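Local coordinates for ferritin like protein (PDB 3HL1), which is of unknown function but probably binds metal within its helical bundle, as ferritin-family proteins do, at residues Tyr52-Ile64 / Ala195-Glu207. Residues are numbered along the deposited sequence; the frame is centred on the assembly and turned at random.
Sequences YQEMLHAQLVSNI and ALTLVDIIVDQGE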
loop_
_atom_site.group_PDB
_atom_site.type_symbol
_atom_site.label_atom_id
_atom_site.label_comp_id
_atom_site.label_asym_id
_atom_site.label_seq_id
_atom_site.Cartn_x
_atom_site.Cartn_y
_atom_site.Cartn_z
ATOM N N TYR A 52 -0.941 9.175 -0.361
ATOM C CA TYR A 52 0.353 9.730 -0.037
ATOM C C TYR A 52 0.956 9.014 1.166
ATOM O O TYR A 52 2.141 8.761 1.185
ATOM C CB TYR A 52 0.263 11.242 0.253
ATOM C CG TYR A 52 -0.122 12.112 -0.956
ATOM C CD1 TYR A 52 -0.084 11.615 -2.272
ATOM C CD2 TYR A 52 -0.504 13.440 -0.781
ATOM C CE1 TYR A 52 -0.434 12.411 -3.370
ATOM C CE2 TYR A 52 -0.836 14.262 -1.880
ATOM C CZ TYR A 52 -0.790 13.737 -3.163
ATOM O OH TYR A 52 -1.124 14.544 -4.229
ATOM N N GLN A 53 0.135 8.673 2.158
ATOM C CA GLN A 53 0.611 7.884 3.291
ATOM C C GLN A 53 1.021 6.471 2.895
ATOM O O GLN A 53 2.004 5.926 3.428
ATOM C CB GLN A 53 -0.421 7.842 4.403
ATOM C CG GLN A 53 -0.642 9.226 4.963
ATOM C CD GLN A 53 -1.393 9.207 6.274
ATOM O OE1 GLN A 53 -2.233 8.334 6.523
ATOM N NE2 GLN A 53 -1.086 10.166 7.120
ATOM N N GLU A 54 0.312 5.870 1.954
ATOM C CA GLU A 54 0.725 4.525 1.489
ATOM C C GLU A 54 2.098 4.565 0.863
ATOM O O GLU A 54 2.884 3.661 1.071
ATOM C CB GLU A 54 -0.289 3.923 0.497
ATOM C CG GLU A 54 -1.616 3.590 1.104
ATOM C CD GLU A 54 -1.489 2.511 2.200
ATOM O OE1 GLU A 54 -1.219 1.346 1.891
ATOM O OE2 GLU A 54 -1.647 2.835 3.369
HETATM N N MSE A 55 2.372 5.597 0.067
HETATM C CA MSE A 55 3.674 5.774 -0.589
HETATM C C MSE A 55 4.779 5.907 0.440
HETATM O O MSE A 55 5.825 5.262 0.331
HETATM C CB MSE A 55 3.635 7.008 -1.495
HETATM C CG MSE A 55 2.752 6.804 -2.716
HETATM SE SE MSE A 55 2.359 8.505 -3.593
HETATM C CE MSE A 55 1.144 7.891 -4.838
ATOM N N LEU A 56 4.532 6.723 1.455
ATOM C CA LEU A 56 5.413 6.814 2.606
ATOM C C LEU A 56 5.629 5.443 3.257
ATOM O O LEU A 56 6.774 5.110 3.568
ATOM C CB LEU A 56 4.889 7.839 3.641
ATOM C CG LEU A 56 5.651 7.826 4.967
ATOM C CD1 LEU A 56 7.048 8.382 4.700
ATOM C CD2 LEU A 56 4.949 8.543 6.128
ATOM N N HIS A 57 4.563 4.645 3.431
ATOM C CA HIS A 57 4.708 3.328 4.027
ATOM C C HIS A 57 5.664 2.488 3.220
ATOM O O HIS A 57 6.505 1.791 3.807
ATOM C CB HIS A 57 3.386 2.575 4.215
ATOM C CG HIS A 57 2.414 3.263 5.111
ATOM N ND1 HIS A 57 1.106 2.840 5.249
ATOM C CD2 HIS A 57 2.534 4.386 5.852
ATOM C CE1 HIS A 57 0.474 3.675 6.056
ATOM N NE2 HIS A 57 1.311 4.622 6.431
ATOM N N ALA A 58 5.523 2.520 1.895
ATOM C CA ALA A 58 6.421 1.772 1.008
ATOM C C ALA A 58 7.879 2.152 1.259
ATOM O O ALA A 58 8.743 1.274 1.408
ATOM C CB ALA A 58 6.025 1.951 -0.492
ATOM N N GLN A 59 8.158 3.451 1.285
ATOM C CA GLN A 59 9.487 3.960 1.594
ATOM C C GLN A 59 10.032 3.474 2.949
ATOM O O GLN A 59 11.202 3.104 3.056
ATOM C CB GLN A 59 9.484 5.498 1.561
ATOM C CG GLN A 59 10.762 6.109 2.145
ATOM C CD GLN A 59 10.799 7.603 2.031
ATOM O OE1 GLN A 59 10.864 8.138 0.920
ATOM N NE2 GLN A 59 10.758 8.296 3.182
ATOM N N LEU A 60 9.182 3.484 3.968
ATOM C CA LEU A 60 9.573 3.087 5.326
ATOM C C LEU A 60 9.897 1.635 5.384
ATOM O O LEU A 60 10.876 1.237 6.061
ATOM C CB LEU A 60 8.471 3.448 6.341
ATOM C CG LEU A 60 8.172 4.971 6.485
ATOM C CD1 LEU A 60 7.171 5.200 7.626
ATOM C CD2 LEU A 60 9.427 5.747 6.709
ATOM N N VAL A 61 9.091 0.817 4.712
ATOM C CA VAL A 61 9.374 -0.591 4.634
ATOM C C VAL A 61 10.717 -0.814 3.930
ATOM O O VAL A 61 11.523 -1.567 4.411
ATOM C CB VAL A 61 8.242 -1.437 3.985
ATOM C CG1 VAL A 61 8.734 -2.884 3.771
ATOM C CG2 VAL A 61 6.988 -1.455 4.872
ATOM N N SER A 62 10.961 -0.136 2.809
ATOM C CA SER A 62 12.254 -0.243 2.136
ATOM C C SER A 62 13.410 0.113 3.101
ATOM O O SER A 62 14.454 -0.538 3.143
ATOM C CB SER A 62 12.320 0.686 0.914
ATOM O OG SER A 62 13.597 0.566 0.275
ATOM N N ASN A 63 13.232 1.178 3.863
ATOM C CA ASN A 63 14.251 1.617 4.820
ATOM C C ASN A 63 14.508 0.595 5.920
ATOM O O ASN A 63 15.664 0.292 6.225
ATOM C CB ASN A 63 13.878 3.005 5.457
ATOM C CG ASN A 63 14.066 4.143 4.498
ATOM O OD1 ASN A 63 14.662 3.979 3.410
ATOM N ND2 ASN A 63 13.578 5.364 4.904
ATOM N N ILE A 64 13.456 0.004 6.444
ATOM C CA ILE A 64 13.603 -1.040 7.456
ATOM C C ILE A 64 14.307 -2.264 6.837
ATOM O O ILE A 64 15.244 -2.807 7.396
ATOM C CB ILE A 64 12.226 -1.490 8.028
ATOM C CG1 ILE A 64 11.524 -0.331 8.768
ATOM C CG2 ILE A 64 12.419 -2.707 8.999
ATOM C CD1 ILE A 64 10.066 -0.631 9.060
ATOM N N ALA A 195 13.900 1.355 13.731
ATOM C CA ALA A 195 13.063 0.564 12.792
ATOM C C ALA A 195 11.679 0.349 13.372
ATOM O O ALA A 195 10.683 0.425 12.665
ATOM C CB ALA A 195 13.741 -0.800 12.477
ATOM N N LEU A 196 11.610 0.073 14.668
ATOM C CA LEU A 196 10.328 -0.125 15.357
ATOM C C LEU A 196 9.470 1.132 15.307
ATOM O O LEU A 196 8.253 1.068 15.171
ATOM C CB LEU A 196 10.521 -0.515 16.833
ATOM C CG LEU A 196 10.779 -1.972 17.212
ATOM C CD1 LEU A 196 10.827 -2.072 18.767
ATOM C CD2 LEU A 196 9.747 -2.942 16.619
ATOM N N THR A 197 10.109 2.284 15.425
ATOM C CA THR A 197 9.374 3.530 15.335
ATOM C C THR A 197 8.748 3.648 13.965
ATOM O O THR A 197 7.603 4.033 13.849
ATOM C CB THR A 197 10.319 4.698 15.630
ATOM O OG1 THR A 197 10.873 4.505 16.945
ATOM C CG2 THR A 197 9.617 6.052 15.491
ATOM N N LEU A 198 9.514 3.326 12.922
ATOM C CA LEU A 198 8.984 3.365 11.548
ATOM C C LEU A 198 7.800 2.424 11.389
ATOM O O LEU A 198 6.800 2.807 10.758
ATOM C CB LEU A 198 10.063 3.097 10.503
ATOM C CG LEU A 198 11.335 3.943 10.523
ATOM C CD1 LEU A 198 12.161 3.647 9.295
ATOM C CD2 LEU A 198 11.019 5.363 10.681
ATOM N N VAL A 199 7.866 1.212 11.965
ATOM C CA VAL A 199 6.686 0.317 11.941
ATOM C C VAL A 199 5.468 0.955 12.622
ATOM O O VAL A 199 4.345 0.870 12.109
ATOM C CB VAL A 199 6.966 -1.063 12.544
ATOM C CG1 VAL A 199 5.671 -1.922 12.608
ATOM C CG2 VAL A 199 8.035 -1.784 11.735
ATOM N N ASP A 200 5.693 1.603 13.766
ATOM C CA ASP A 200 4.615 2.281 14.528
ATOM C C ASP A 200 3.932 3.386 13.752
ATOM O O ASP A 200 2.737 3.450 13.749
ATOM C CB ASP A 200 5.121 2.824 15.878
ATOM C CG ASP A 200 5.242 1.725 16.924
ATOM O OD1 ASP A 200 4.630 0.635 16.745
ATOM O OD2 ASP A 200 5.957 1.932 17.919
ATOM N N ILE A 201 4.706 4.201 13.040
ATOM C CA ILE A 201 4.150 5.185 12.136
ATOM C C ILE A 201 3.270 4.560 11.067
ATOM O O ILE A 201 2.233 5.102 10.778
ATOM C CB ILE A 201 5.262 6.002 11.419
ATOM C CG1 ILE A 201 6.026 6.887 12.409
ATOM C CG2 ILE A 201 4.637 6.871 10.291
ATOM C CD1 ILE A 201 7.396 7.304 11.927
ATOM N N ILE A 202 3.703 3.442 10.449
ATOM C CA ILE A 202 2.942 2.753 9.428
ATOM C C ILE A 202 1.592 2.247 9.950
ATOM O O ILE A 202 0.545 2.466 9.328
ATOM C CB ILE A 202 3.732 1.534 8.836
ATOM C CG1 ILE A 202 4.976 1.991 8.062
ATOM C CG2 ILE A 202 2.824 0.738 7.892
ATOM C CD1 ILE A 202 5.945 0.853 7.680
ATOM N N VAL A 203 1.634 1.539 11.075
ATOM C CA VAL A 203 0.439 0.936 11.651
ATOM C C VAL A 203 -0.524 2.002 12.225
ATOM O O VAL A 203 -1.734 1.896 12.016
ATOM C CB VAL A 203 0.791 -0.064 12.732
ATOM C CG1 VAL A 203 -0.486 -0.610 13.392
ATOM C CG2 VAL A 203 1.611 -1.228 12.092
ATOM N N ASP A 204 0.021 3.009 12.911
ATOM C CA ASP A 204 -0.777 4.121 13.452
ATOM C C ASP A 204 -1.554 4.824 12.353
ATOM O O ASP A 204 -2.677 5.233 12.575
ATOM C CB ASP A 204 0.080 5.206 14.112
ATOM C CG ASP A 204 0.722 4.771 15.429
ATOM O OD1 ASP A 204 0.459 3.670 15.921
ATOM O OD2 ASP A 204 1.545 5.545 15.946
ATOM N N GLN A 205 -0.955 4.974 11.179
ATOM C CA GLN A 205 -1.615 5.655 10.059
ATOM C C GLN A 205 -2.745 4.819 9.473
ATOM O O GLN A 205 -3.758 5.366 9.109
ATOM C CB GLN A 205 -0.622 6.068 8.968
ATOM C CG GLN A 205 0.301 7.214 9.395
ATOM C CD GLN A 205 1.210 7.724 8.286
ATOM O OE1 GLN A 205 1.412 7.079 7.268
ATOM N NE2 GLN A 205 1.764 8.908 8.494
ATOM N N GLY A 206 -2.564 3.517 9.361
ATOM C CA GLY A 206 -3.615 2.646 8.830
ATOM C C GLY A 206 -4.828 2.445 9.729
ATOM O O GLY A 206 -5.968 2.667 9.303
ATOM N N GLU A 207 -4.576 2.017 10.972
ATOM C CA GLU A 207 -5.636 1.597 11.899
ATOM C C GLU A 207 -5.763 2.452 13.147
ATOM O O GLU A 207 -6.729 2.301 13.876
ATOM C CB GLU A 207 -5.452 0.129 12.321
ATOM C CG GLU A 207 -4.115 -0.195 12.966
ATOM C CD GLU A 207 -4.051 -1.598 13.593
ATOM O OE1 GLU A 207 -4.578 -2.575 12.982
ATOM O OE2 GLU A 207 -3.430 -1.715 14.687
#
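His57 and Gln205 make the polar link between two antiparallel helices of a ferritin-like helical bundle, a pair that illustrates how polar side chains and an aliphatic seam share one interface. The axes of 52-64 and 195-207 approach to 9.8 Å, with 159° between their directions, and His57 lies across from Ile202, Leu60 from Leu198 and Ile64 from Ala195.

The hydrogen bonding is concentrated on one ring. His57 NE2 donates to Gln205 OE1 over 2.6 Å, meeting a lone pair in the carbonyl plane, although the bond is bent, with 141° at the hydrogen. ND1 is engaged by Glu22 of helix 8-35, so both ring nitrogens are held and the rotation of the imidazole is fixed. An unidentified ligand lies beside this ring and is hydrogen-bonded by Glu54 and by the carbonyl oxygen of Ile202, consistent with a pocket in the bundle interior.

Two contacts are made through faces. The amides of Gln53 and Gln205 stack with their planes 9° apart, CD to CD at 3.6 Å, while the oxygen of Gln53 is taken by His233. Over one face of His57, Ile202 CG2 makes a CH-pi contact 3.9 Å from the ring centroid; this methyl branch stands anti to its backbone nitrogen, which leaves CG1 and CD1 to run toward Leu60 and Val61.

Beyond the histidine the packing is mainly aliphatic. Ile202 CD1 touches both Leu60 CB and Val61 CG2, the latter at 3.8 Å, and Leu60 CD1 meets Ile201 CG2 and also lies near Leu198 O. Ile64 and Leu198 lie side by side pointing oppositely, Ile64 CD1 against Leu198 CB, and the same Ile64 CD1 ends 3.6 Å from Val199 CG2.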